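Local coordinates for hypothetical protein (Aquifex aeolicus, PDB 2HEK), which is of unknown function but binds zinc and GDP, and as a member of the HD-domain family may act as a dGTPase, at residues 301-304 against 310-313. Residues are numbered along the deposited sequence; the frame is centred on the assembly and turned at random.
Sequences RLLE and KVRF
Leu302 and Leu303, neighbours near the end of a helix, meet Val311 and Phe313, alternate residues of a strand, and show how an amphipathic helix packs on one face of a sheet. The contact is wholly apolar, with no hydrogen bond crossing it. Val311 divides its two methyls between the leucines. Its CG1 meets CD2 of Leu302 tip to tip at 3.9 Å, while CG2 lies 3.8 Å from CD2 of Leu303, whose side chain runs slantwise to that of the valine. Leu302 extends toward the strand because its CG stands anti to the backbone N (chi1 -168°). In Leu303 the CG lies instead beside the backbone N (chi1 -72°), and the branch that follows swings CD2 over to the strand.

The Phe313 ring receives Leu303 at its rim: CD2 lies in the ring plane, 4.0 Å from CZ, an edge contact and not CH-pi packing on a face. Leu302 CD2 touches the same ring more loosely, 4.5 Å from CE2, at an oblique angle. Leu302 thus reaches both strand residues through CD2 alone; Leu303 uses CD2 for both and adds its CG, 4.1 Å from Phe313 CZ.

The polar groups take no part in the contact. Arg301 NH1 and Glu304 OE1, exposed on the helix, form a salt bridge of 3.4 Å. On the other face of the strand, Arg312 NH1 donates to Val311 O at 2.9 Å from above the carbonyl plane; the same nitrogen also binds Glu309 O, and NE pairs with Glu235, so several bonds fix the guanidinium.

Helix 292-305 and edge strand 311-318 are consecutive, joined by a short turn, and pack as a helix against a three-stranded antiparallel sheet. Central strand 349-356 continues the apolar layer, Ile354 touching Leu302 and Phe313 and Val356 touching Val311, while Arg312 faces helix 224-240.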
loop_
_atom_site.group_PDB
_atom_site.type_symbol
_atom_site.label_atom_id
_atom_site.label_comp_id
_atom_site.label_asym_id
_atom_site.label_seq_id
_atom_site.Cartn_x
_atom_site.Cartn_y
_atom_site.Cartn_z
ATOM N N ARG A 301 25.510 41.859 -6.423
ATOM C CA ARG A 301 26.194 42.223 -5.190
ATOM C C ARG A 301 27.273 41.207 -4.820
ATOM O O ARG A 301 28.341 41.578 -4.319
ATOM C CB ARG A 301 25.185 42.370 -4.043
ATOM C CG ARG A 301 25.782 42.374 -2.628
ATOM C CD ARG A 301 26.461 43.716 -2.237
ATOM N NE ARG A 301 25.498 44.803 -2.019
ATOM C CZ ARG A 301 25.801 46.099 -2.055
ATOM N NH1 ARG A 301 27.050 46.490 -2.300
ATOM N NH2 ARG A 301 24.852 47.008 -1.850
ATOM N N LEU A 302 26.987 39.928 -5.080
ATOM C CA LEU A 302 27.882 38.839 -4.733
ATOM C C LEU A 302 29.112 38.861 -5.608
ATOM O O LEU A 302 30.223 38.735 -5.098
ATOM C CB LEU A 302 27.165 37.492 -4.876
ATOM C CG LEU A 302 27.825 36.239 -4.312
ATOM C CD1 LEU A 302 28.012 36.342 -2.802
ATOM C CD2 LEU A 302 26.954 35.047 -4.659
ATOM N N LEU A 303 28.922 39.008 -6.917
ATOM C CA LEU A 303 30.047 39.048 -7.837
ATOM C C LEU A 303 30.860 40.357 -7.741
ATOM O O LEU A 303 31.879 40.511 -8.425
ATOM C CB LEU A 303 29.599 38.790 -9.277
ATOM C CG LEU A 303 29.166 37.375 -9.687
ATOM C CD1 LEU A 303 29.008 37.303 -11.197
ATOM C CD2 LEU A 303 30.147 36.312 -9.221
ATOM N N GLU A 304 30.407 41.290 -6.903
ATOM C CA GLU A 304 31.184 42.487 -6.610
ATOM C C GLU A 304 32.287 42.129 -5.630
ATOM O O GLU A 304 33.419 42.592 -5.768
ATOM C CB GLU A 304 30.301 43.592 -6.013
ATOM C CG GLU A 304 29.488 44.401 -7.039
ATOM C CD GLU A 304 28.461 45.331 -6.389
ATOM O OE1 GLU A 304 28.563 45.571 -5.163
ATOM O OE2 GLU A 304 27.546 45.816 -7.101
ATOM N N LYS A 310 34.436 30.842 -6.956
ATOM C CA LYS A 310 33.929 30.471 -5.637
ATOM C C LYS A 310 32.402 30.417 -5.569
ATOM O O LYS A 310 31.835 30.264 -4.495
ATOM C CB LYS A 310 34.437 31.429 -4.564
ATOM C CG LYS A 310 35.967 31.456 -4.387
ATOM C CD LYS A 310 36.488 30.265 -3.584
ATOM C CE LYS A 310 38.021 30.252 -3.568
ATOM N NZ LYS A 310 38.568 28.947 -3.090
ATOM N N VAL A 311 31.736 30.567 -6.702
ATOM C CA VAL A 311 30.275 30.600 -6.683
ATOM C C VAL A 311 29.719 29.823 -7.849
ATOM O O VAL A 311 30.365 29.711 -8.900
ATOM C CB VAL A 311 29.702 32.054 -6.730
ATOM C CG1 VAL A 311 30.054 32.835 -5.457
ATOM C CG2 VAL A 311 30.179 32.773 -7.973
ATOM N N ARG A 312 28.502 29.300 -7.675
ATOM C CA ARG A 312 27.799 28.685 -8.797
ATOM C C ARG A 312 26.350 29.154 -8.823
ATOM O O ARG A 312 25.782 29.438 -7.787
ATOM C CB ARG A 312 27.889 27.153 -8.722
ATOM C CG ARG A 312 29.322 26.627 -8.855
ATOM C CD ARG A 312 29.814 26.744 -10.302
ATOM N NE ARG A 312 31.110 26.106 -10.505
ATOM C CZ ARG A 312 32.260 26.538 -9.984
ATOM N NH1 ARG A 312 32.283 27.606 -9.191
ATOM N NH2 ARG A 312 33.390 25.882 -10.246
ATOM N N PHE A 313 25.787 29.268 -10.020
ATOM C CA PHE A 313 24.409 29.715 -10.200
ATOM C C PHE A 313 23.629 28.592 -10.879
ATOM O O PHE A 313 24.191 27.803 -11.642
ATOM C CB PHE A 313 24.361 31.030 -11.004
ATOM C CG PHE A 313 25.219 32.102 -10.416
ATOM C CD1 PHE A 313 26.488 32.359 -10.933
ATOM C CD2 PHE A 313 24.791 32.811 -9.303
ATOM C CE1 PHE A 313 27.309 33.332 -10.365
ATOM C CE2 PHE A 313 25.606 33.785 -8.712
ATOM C CZ PHE A 313 26.863 34.049 -9.242
#